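Local structure of sorbitol dehydrogenase (Gluconobacter oxydans, 5ITG) at residues G166-A171 against K181-M186; E291-R296 against K343-M348; A407-M412 against P450-W455. The protein probably oxidises D-sorbitol to L-sorbose as an NADP-dependent dehydrogenase of the mannitol dehydrogenase family. One frame throughout, in Å; residues are numbered along the deposited sequence.

Interaction 1: residues G166-A171 against K181-M186; sequences GYVVEA and KAFTVM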
loop_
_atom_site.group_PDB
_atom_site.type_symbol
_atom_site.label_atom_id
_atom_site.label_comp_id
_atom_site.label_asym_id
_atom_site.label_seq_id
_atom_site.Cartn_x
_atom_site.Cartn_y
_atom_site.Cartn_z
ATOM N N GLY A 166 -22.557 -4.613 4.277
ATOM C CA GLY A 166 -23.709 -5.330 4.792
ATOM C C GLY A 166 -23.352 -6.364 5.846
ATOM O O GLY A 166 -24.027 -6.465 6.869
ATOM N N TYR A 167 -22.295 -7.135 5.596
ATOM C CA TYR A 167 -21.855 -8.168 6.531
ATOM C C TYR A 167 -21.402 -7.583 7.862
ATOM O O TYR A 167 -21.815 -8.037 8.929
ATOM C CB TYR A 167 -20.696 -8.967 5.930
ATOM C CG TYR A 167 -21.110 -10.116 5.035
ATOM C CD1 TYR A 167 -21.614 -11.300 5.576
ATOM C CD2 TYR A 167 -20.987 -10.024 3.650
ATOM C CE1 TYR A 167 -21.985 -12.372 4.756
ATOM C CE2 TYR A 167 -21.357 -11.091 2.818
ATOM C CZ TYR A 167 -21.854 -12.258 3.381
ATOM O OH TYR A 167 -22.223 -13.308 2.570
ATOM N N VAL A 168 -20.540 -6.575 7.787
ATOM C CA VAL A 168 -19.997 -5.937 8.980
ATOM C C VAL A 168 -21.057 -5.244 9.821
ATOM O O VAL A 168 -21.133 -5.462 11.028
ATOM C CB VAL A 168 -18.886 -4.923 8.596
ATOM C CG1 VAL A 168 -18.512 -4.062 9.792
ATOM C CG2 VAL A 168 -17.657 -5.686 8.101
ATOM N N VAL A 169 -21.875 -4.410 9.194
ATOM C CA VAL A 169 -22.913 -3.706 9.931
ATOM C C VAL A 169 -23.974 -4.661 10.491
ATOM O O VAL A 169 -24.413 -4.493 11.627
ATOM C CB VAL A 169 -23.556 -2.613 9.052
ATOM C CG1 VAL A 169 -24.797 -2.045 9.723
ATOM C CG2 VAL A 169 -22.531 -1.491 8.822
ATOM N N GLU A 170 -24.379 -5.667 9.716
ATOM C CA GLU A 170 -25.365 -6.626 10.215
ATOM C C GLU A 170 -24.759 -7.400 11.387
ATOM O O GLU A 170 -25.438 -7.680 12.377
ATOM C CB GLU A 170 -25.794 -7.594 9.104
ATOM C CG GLU A 170 -26.691 -8.741 9.566
ATOM C CD GLU A 170 -28.055 -8.292 10.098
ATOM O OE1 GLU A 170 -28.351 -7.076 10.124
ATOM O OE2 GLU A 170 -28.840 -9.176 10.496
ATOM N N ALA A 171 -23.477 -7.744 11.285
ATOM C CA ALA A 171 -22.821 -8.469 12.370
ATOM C C ALA A 171 -22.799 -7.603 13.632
ATOM O O ALA A 171 -23.063 -8.084 14.740
ATOM C CB ALA A 171 -21.395 -8.852 11.965
ATOM N N LYS A 181 -20.195 -7.320 22.271
ATOM C CA LYS A 181 -19.396 -6.103 22.147
ATOM C C LYS A 181 -19.026 -5.792 20.699
ATOM O O LYS A 181 -19.007 -6.680 19.848
ATOM C CB LYS A 181 -18.123 -6.235 22.987
ATOM C CG LYS A 181 -18.386 -6.281 24.483
ATOM C CD LYS A 181 -17.112 -6.437 25.287
ATOM C CE LYS A 181 -16.467 -7.791 25.060
ATOM N NZ LYS A 181 -15.285 -7.976 25.951
ATOM N N ALA A 182 -18.743 -4.524 20.417
ATOM C CA ALA A 182 -18.359 -4.131 19.063
ATOM C C ALA A 182 -16.940 -4.610 18.821
ATOM O O ALA A 182 -16.184 -4.828 19.765
ATOM C CB ALA A 182 -18.425 -2.606 18.910
ATOM N N PHE A 183 -16.579 -4.807 17.562
ATOM C CA PHE A 183 -15.213 -5.209 17.252
ATOM C C PHE A 183 -14.498 -4.042 16.581
ATOM O O PHE A 183 -15.104 -3.007 16.307
ATOM C CB PHE A 183 -15.176 -6.457 16.346
ATOM C CG PHE A 183 -16.115 -6.407 15.170
ATOM C CD1 PHE A 183 -16.015 -5.404 14.211
ATOM C CD2 PHE A 183 -17.087 -7.394 15.005
ATOM C CE1 PHE A 183 -16.865 -5.384 13.106
ATOM C CE2 PHE A 183 -17.942 -7.380 13.901
ATOM C CZ PHE A 183 -17.830 -6.375 12.953
ATOM N N THR A 184 -13.202 -4.206 16.344
ATOM C CA THR A 184 -12.410 -3.176 15.694
ATOM C C THR A 184 -12.434 -3.373 14.179
ATOM O O THR A 184 -12.268 -4.492 13.695
ATOM C CB THR A 184 -10.939 -3.244 16.157
ATOM O OG1 THR A 184 -10.857 -2.946 17.555
ATOM C CG2 THR A 184 -10.079 -2.260 15.364
ATOM N N VAL A 185 -12.651 -2.295 13.435
ATOM C CA VAL A 185 -12.635 -2.377 11.975
ATOM C C VAL A 185 -11.240 -1.889 11.583
ATOM O O VAL A 185 -10.922 -0.709 11.727
ATOM C CB VAL A 185 -13.698 -1.468 11.331
ATOM C CG1 VAL A 185 -13.565 -1.511 9.829
ATOM C CG2 VAL A 185 -15.093 -1.913 11.751
HETATM N N MSE A 186 -10.416 -2.805 11.090
HETATM C CA MSE A 186 -9.036 -2.496 10.736
HETATM C C MSE A 186 -8.704 -2.594 9.247
HETATM O O MSE A 186 -8.464 -3.677 8.717
HETATM C CB MSE A 186 -8.110 -3.414 11.536
HETATM C CG MSE A 186 -6.613 -3.148 11.386
HETATM SE SE MSE A 186 -5.616 -4.247 12.656
HETATM C CE MSE A 186 -5.603 -5.904 11.679
#

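Interaction 2: residues E291-R296 against K343-M348; sequences EYVKIR and KAPSGM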
loop_
_atom_site.group_PDB
_atom_site.type_symbol
_atom_site.label_atom_id
_atom_site.label_comp_id
_atom_site.label_asym_id
_atom_site.label_seq_id
_atom_site.Cartn_x
_atom_site.Cartn_y
_atom_site.Cartn_z
ATOM N N GLU A 291 2.761 8.779 7.769
ATOM C CA GLU A 291 2.270 8.798 6.385
ATOM C C GLU A 291 3.083 9.789 5.557
ATOM O O GLU A 291 3.409 9.521 4.392
ATOM C CB GLU A 291 0.790 9.217 6.313
ATOM C CG GLU A 291 -0.200 8.228 6.914
ATOM C CD GLU A 291 -1.639 8.500 6.474
ATOM O OE1 GLU A 291 -2.037 9.684 6.424
ATOM O OE2 GLU A 291 -2.372 7.529 6.188
ATOM N N TYR A 292 3.405 10.940 6.152
ATOM C CA TYR A 292 4.167 11.944 5.436
ATOM C C TYR A 292 5.631 11.589 5.254
ATOM O O TYR A 292 6.251 12.045 4.304
ATOM C CB TYR A 292 3.990 13.326 6.082
ATOM C CG TYR A 292 2.664 13.930 5.656
ATOM C CD1 TYR A 292 2.365 14.083 4.301
ATOM C CD2 TYR A 292 1.678 14.256 6.589
ATOM C CE1 TYR A 292 1.113 14.532 3.877
ATOM C CE2 TYR A 292 0.413 14.709 6.174
ATOM C CZ TYR A 292 0.142 14.837 4.811
ATOM O OH TYR A 292 -1.104 15.236 4.381
ATOM N N VAL A 293 6.187 10.777 6.149
ATOM C CA VAL A 293 7.572 10.344 5.974
ATOM C C VAL A 293 7.593 9.479 4.706
ATOM O O VAL A 293 8.450 9.639 3.832
ATOM C CB VAL A 293 8.066 9.472 7.146
ATOM C CG1 VAL A 293 9.415 8.826 6.777
ATOM C CG2 VAL A 293 8.221 10.327 8.403
ATOM N N LYS A 294 6.634 8.565 4.606
ATOM C CA LYS A 294 6.550 7.680 3.446
ATOM C C LYS A 294 6.302 8.478 2.170
ATOM O O LYS A 294 6.960 8.264 1.142
ATOM C CB LYS A 294 5.435 6.664 3.650
ATOM C CG LYS A 294 5.404 5.567 2.601
ATOM C CD LYS A 294 4.243 4.629 2.862
ATOM C CE LYS A 294 3.978 3.740 1.674
ATOM N NZ LYS A 294 2.661 3.054 1.809
ATOM N N ILE A 295 5.357 9.407 2.238
ATOM C CA ILE A 295 5.028 10.239 1.084
ATOM C C ILE A 295 6.192 11.126 0.623
ATOM O O ILE A 295 6.550 11.146 -0.563
ATOM C CB ILE A 295 3.816 11.153 1.400
ATOM C CG1 ILE A 295 2.541 10.308 1.495
ATOM C CG2 ILE A 295 3.661 12.234 0.328
ATOM C CD1 ILE A 295 1.358 11.086 2.029
ATOM N N ARG A 296 6.800 11.838 1.568
ATOM C CA ARG A 296 7.853 12.781 1.220
ATOM C C ARG A 296 9.271 12.254 1.051
ATOM O O ARG A 296 10.141 12.978 0.544
ATOM C CB ARG A 296 7.836 13.944 2.219
ATOM C CG ARG A 296 6.499 14.712 2.220
ATOM C CD ARG A 296 6.530 15.874 3.201
ATOM N NE ARG A 296 7.640 16.762 2.894
ATOM C CZ ARG A 296 8.228 17.571 3.775
ATOM N NH1 ARG A 296 7.812 17.614 5.043
ATOM N NH2 ARG A 296 9.249 18.326 3.392
ATOM N N LYS A 343 9.047 16.361 9.790
ATOM C CA LYS A 343 8.936 16.020 11.201
ATOM C C LYS A 343 9.230 14.532 11.382
ATOM O O LYS A 343 8.708 13.684 10.660
ATOM C CB LYS A 343 7.537 16.367 11.718
ATOM C CG LYS A 343 7.304 16.033 13.175
ATOM C CD LYS A 343 5.929 16.530 13.622
ATOM C CE LYS A 343 5.592 16.070 15.035
ATOM N NZ LYS A 343 6.577 16.556 16.039
ATOM N N ALA A 344 10.065 14.210 12.355
ATOM C CA ALA A 344 10.427 12.824 12.584
ATOM C C ALA A 344 9.634 12.126 13.678
ATOM O O ALA A 344 9.542 12.613 14.806
ATOM C CB ALA A 344 11.911 12.726 12.891
ATOM N N PRO A 345 9.031 10.971 13.350
ATOM C CA PRO A 345 8.253 10.210 14.336
ATOM C C PRO A 345 9.235 9.682 15.378
ATOM O O PRO A 345 10.426 9.590 15.106
ATOM C CB PRO A 345 7.651 9.075 13.504
ATOM C CG PRO A 345 7.509 9.688 12.146
ATOM C CD PRO A 345 8.815 10.443 11.991
ATOM N N SER A 346 8.754 9.337 16.567
ATOM C CA SER A 346 9.649 8.819 17.598
ATOM C C SER A 346 10.060 7.375 17.302
ATOM O O SER A 346 9.393 6.668 16.540
ATOM C CB SER A 346 8.977 8.892 18.975
ATOM O OG SER A 346 7.774 8.150 18.994
ATOM N N GLY A 347 11.166 6.947 17.901
ATOM C CA GLY A 347 11.640 5.587 17.702
ATOM C C GLY A 347 12.127 5.236 16.304
ATOM O O GLY A 347 11.949 4.104 15.849
HETATM N N MSE A 348 12.745 6.197 15.624
HETATM C CA MSE A 348 13.280 5.985 14.279
HETATM C C MSE A 348 14.082 7.209 13.875
HETATM O O MSE A 348 13.933 8.280 14.472
HETATM C CB MSE A 348 12.144 5.796 13.268
HETATM C CG MSE A 348 11.278 7.048 13.037
HETATM SE SE MSE A 348 12.093 8.490 11.973
HETATM C CE MSE A 348 11.794 7.739 10.209
#

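Interaction 3: residues A407-M412 against P450-W455; sequences ASYLEM and PAFDGW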
loop_
_atom_site.group_PDB
_atom_site.type_symbol
_atom_site.label_atom_id
_atom_site.label_comp_id
_atom_site.label_asym_id
_atom_site.label_seq_id
_atom_site.Cartn_x
_atom_site.Cartn_y
_atom_site.Cartn_z
ATOM N N ALA A 407 12.590 20.320 -13.457
ATOM C CA ALA A 407 13.116 20.421 -14.816
ATOM C C ALA A 407 13.208 19.048 -15.475
ATOM O O ALA A 407 12.976 18.915 -16.680
ATOM C CB ALA A 407 14.491 21.090 -14.800
ATOM N N SER A 408 13.551 18.036 -14.681
ATOM C CA SER A 408 13.669 16.666 -15.169
ATOM C C SER A 408 12.298 16.128 -15.553
ATOM O O SER A 408 12.141 15.473 -16.586
ATOM C CB SER A 408 14.292 15.764 -14.093
ATOM O OG SER A 408 15.675 16.028 -13.957
ATOM N N TYR A 409 11.310 16.397 -14.708
ATOM C CA TYR A 409 9.947 15.974 -14.974
ATOM C C TYR A 409 9.478 16.600 -16.294
ATOM O O TYR A 409 8.953 15.906 -17.171
ATOM C CB TYR A 409 9.021 16.412 -13.830
ATOM C CG TYR A 409 7.549 16.192 -14.117
ATOM C CD1 TYR A 409 7.025 14.909 -14.256
ATOM C CD2 TYR A 409 6.685 17.275 -14.274
ATOM C CE1 TYR A 409 5.668 14.706 -14.554
ATOM C CE2 TYR A 409 5.333 17.086 -14.567
ATOM C CZ TYR A 409 4.832 15.802 -14.707
ATOM O OH TYR A 409 3.496 15.616 -15.011
ATOM N N LEU A 410 9.675 17.907 -16.432
ATOM C CA LEU A 410 9.256 18.617 -17.639
ATOM C C LEU A 410 9.958 18.124 -18.902
ATOM O O LEU A 410 9.337 18.014 -19.960
ATOM C CB LEU A 410 9.468 20.125 -17.469
ATOM C CG LEU A 410 8.520 20.725 -16.425
ATOM C CD1 LEU A 410 8.761 22.222 -16.280
ATOM C CD2 LEU A 410 7.079 20.438 -16.844
ATOM N N GLU A 411 11.248 17.830 -18.798
ATOM C CA GLU A 411 11.978 17.326 -19.952
ATOM C C GLU A 411 11.569 15.880 -20.254
ATOM O O GLU A 411 11.484 15.484 -21.417
ATOM C CB GLU A 411 13.484 17.439 -19.712
ATOM C CG GLU A 411 13.988 18.878 -19.792
ATOM C CD GLU A 411 13.742 19.499 -21.165
ATOM O OE1 GLU A 411 14.236 18.936 -22.164
ATOM O OE2 GLU A 411 13.059 20.549 -21.246
HETATM N N MSE A 412 11.293 15.100 -19.210
HETATM C CA MSE A 412 10.883 13.705 -19.383
HETATM C C MSE A 412 9.580 13.654 -20.183
HETATM O O MSE A 412 9.371 12.773 -21.021
HETATM C CB MSE A 412 10.688 13.037 -18.011
HETATM C CG MSE A 412 10.227 11.580 -18.053
HETATM SE SE MSE A 412 8.300 11.346 -18.284
HETATM C CE MSE A 412 7.675 12.195 -16.636
ATOM N N PRO A 450 -0.575 21.696 -14.323
ATOM C CA PRO A 450 -1.224 21.545 -13.014
ATOM C C PRO A 450 -0.345 20.899 -11.942
ATOM O O PRO A 450 -0.604 21.043 -10.748
ATOM C CB PRO A 450 -2.443 20.677 -13.327
ATOM C CG PRO A 450 -2.729 20.973 -14.772
ATOM C CD PRO A 450 -1.343 20.998 -15.368
ATOM N N ALA A 451 0.689 20.189 -12.374
ATOM C CA ALA A 451 1.589 19.498 -11.453
ATOM C C ALA A 451 2.183 20.395 -10.369
ATOM O O ALA A 451 2.437 19.937 -9.251
ATOM C CB ALA A 451 2.724 18.829 -12.244
ATOM N N PHE A 452 2.383 21.668 -10.699
ATOM C CA PHE A 452 3.002 22.619 -9.787
ATOM C C PHE A 452 2.052 23.592 -9.083
ATOM O O PHE A 452 2.500 24.552 -8.447
ATOM C CB PHE A 452 4.077 23.388 -10.560
ATOM C CG PHE A 452 4.860 22.521 -11.517
ATOM C CD1 PHE A 452 5.466 21.342 -11.075
ATOM C CD2 PHE A 452 4.951 22.853 -12.866
ATOM C CE1 PHE A 452 6.147 20.503 -11.967
ATOM C CE2 PHE A 452 5.631 22.020 -13.767
ATOM C CZ PHE A 452 6.228 20.843 -13.318
ATOM N N ASP A 453 0.749 23.332 -9.177
ATOM C CA ASP A 453 -0.255 24.198 -8.555
ATOM C C ASP A 453 -0.208 24.261 -7.029
ATOM O O ASP A 453 -0.641 25.251 -6.437
ATOM C CB ASP A 453 -1.668 23.773 -8.977
ATOM C CG ASP A 453 -1.996 24.152 -10.415
ATOM O OD1 ASP A 453 -1.191 24.859 -11.044
ATOM O OD2 ASP A 453 -3.066 23.741 -10.911
ATOM N N GLY A 454 0.304 23.207 -6.398
ATOM C CA GLY A 454 0.368 23.159 -4.947
ATOM C C GLY A 454 1.172 24.258 -4.270
ATOM O O GLY A 454 0.974 24.530 -3.082
ATOM N N TRP A 455 2.087 24.883 -5.006
ATOM C CA TRP A 455 2.899 25.949 -4.432
ATOM C C TRP A 455 2.835 27.243 -5.231
ATOM O O TRP A 455 3.546 28.203 -4.933
ATOM C CB TRP A 455 4.356 25.494 -4.293
ATOM C CG TRP A 455 5.010 25.037 -5.571
ATOM C CD1 TRP A 455 5.569 25.824 -6.539
ATOM C CD2 TRP A 455 5.213 23.684 -5.984
ATOM N NE1 TRP A 455 6.118 25.039 -7.532
ATOM C CE2 TRP A 455 5.913 23.720 -7.214
ATOM C CE3 TRP A 455 4.875 22.439 -5.435
ATOM C CZ2 TRP A 455 6.281 22.558 -7.900
ATOM C CZ3 TRP A 455 5.242 21.278 -6.124
ATOM C CH2 TRP A 455 5.940 21.353 -7.344
#

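Interaction 1: residues G166-A171 against K181-M186
Thr184 OG1, set between the two residues that meet the helix, Phe183 and Val185, is gripped by two hydrogen bonds, to Ala270 N and to Thr222 OG1, and so is satisfied away from the helix. The contact belongs to the Rossmann fold: strand 125-128, the helical connection that includes 164-177, and strand 184-187 make a beta-alpha-beta crossover, since the two strands lie parallel and adjacent in the sheet. Val168 and Ala171 both point toward 181-186, Ala171 meeting Phe183 and Val168 meeting Phe183 and Val185. Phe183, just ahead of the strand, carries most of the touching. Its ring is met at the rim by both helix residues. Val168 CG1 lies in the plane of the ring, 3.9 Å from Phe183 CE1, while Ala171 CB comes to another part of the same rim, 4.2 Å from Phe183 CE2. Between these two methyls, Phe183 CZ also comes to 3.9 Å from Val168 O, so part of the ring edge lies against the helix backbone. With CG set between its own backbone N and carbonyl carbon (chi1 46°), Phe183 reaches out from the chain to the helix. Val168 puts CG1 opposite its backbone N (chi1 169°), the branch that serves both partners in 181-186. The interface is apolar and buried. Strand 125-128 supports it from the sheet, where Val126 touches Phe183, and Phe202 of helix 194-209 touches both Val168 and Val185. Leu118 of helix 111-119 packs on Ala171. Farther along the strand the approach is looser, Val168 CG1 standing 4.5 Å from Val185 CG2.

Interaction 2: residues E291-R296 against K343-M348
Val293 CG2 presses on the Pro345 ring, 3.6 Å from Pro345 CD and 3.9 Å from Pro345 CG. The same methyl lies 4.1 Å from Lys343 O, so it is met by both the proline ring and the backbone of the loop 343-348. The other branch, Val293 CG1, approaches the terminal methyl of selenomethionine Met348, with 4.3 Å to Met348 CE. Both branches are therefore used: CG1 stands opposite the backbone N (chi1 169°) and takes the selenomethionine, while CG2, opposite the carbonyl carbon, takes the proline. Gly347, with a positive phi of 67°, helps turn the loop, and Met348 comes back to the helix with a side chain folded at each of its three torsions. In the next shell, Trp290, one turn earlier on helix 288-312, touches both Pro345 and Met348, and Tyr353 of helix 350-361 touches both Val293 and Met348. On the other flank Arg296 ties the helix to the same loop just ahead of 343-348: its NH1 binds Thr341 O, and its NH2 binds Thr388 OG1 of helix 377-394. The contact thus lays an irregular connection between helices 324-338 and 350-361 against the long helix 288-312 of the helical C-terminal domain. Across the two segments the chemistry is one valine against a few carbons and a carbonyl, which is consistent with van der Waals adhesion, Val293 being shielded while the loop side stays partly exposed, and Arg296 alongside adds directional bonds to Thr341 and Thr388.

Interaction 3: residues A407-M412 against P450-W455
Helix 400-412, in the helical C-terminal domain of the mannitol dehydrogenase family, receives the connection between helices 432-439 and 461-477 through the aromatic ring of Phe452. The far end of that ring enters between two consecutive helix residues: Phe452 CZ lies 3.7 Å from Tyr409 CD2 and 3.6 Å from Leu410 CD2. Leu410 and Phe452 extend toward each other from opposite directions, and the leucine methyl CD2 meets the phenyl edge in its plane. The second methyl, Leu410 CD1, adds a contact of 4.0 Å to Phe452 CE2. Against Tyr409 the meeting differs, for Phe452 CZ sits at the edge of the phenol ring, near its plane. Tyr409, its CG opposite the backbone N (chi1 171°), stretches on past the phenylalanine, and its CE2 reaches Ala451 CB at 3.9 Å. Ala451 CB in turn lies over one face of Phe452, 3.8 Å above the ring plane and offset toward its rim. An alanine in place of Leu410 would lose both methyls that pack against the far end of the Phe452 ring and is likely to leave a gap there, giving the ring more freedom to shift. The polar end of Tyr409 is held beyond the contact, its OH hydrogen-bonded to Glu427 and Tyr430. Phe307 of helix 288-312 also meets the Tyr409 ring, while Cys378 of helix 377-394 touches both Tyr409 and Ala451. A loop aromatic wedged against two consecutive helix side chains is one of the apolar contacts that join loop and helix in this helical C-terminal domain.

Interactions 1 and 3 are buried, whereas interaction 2 is only partly so, Val293 being the one buried residue among those that touch. All three are apolar: interaction 1 joins a helix to the start of a strand and the residue leading into it in the Rossmann domain, interactions 2 and 3 a helix to a loop in the helical C-terminal domain. An aromatic ring does the work in interactions 1 and 3, against aliphatic carbons in the former, leucine and tyrosine in the latter; interaction 2 relies on proline and selenomethionine. Helix 288-312 of interaction 2 also sends Phe307 to Tyr409 of interaction 3. The centres of interactions 1 and 3 are about 44 Å apart.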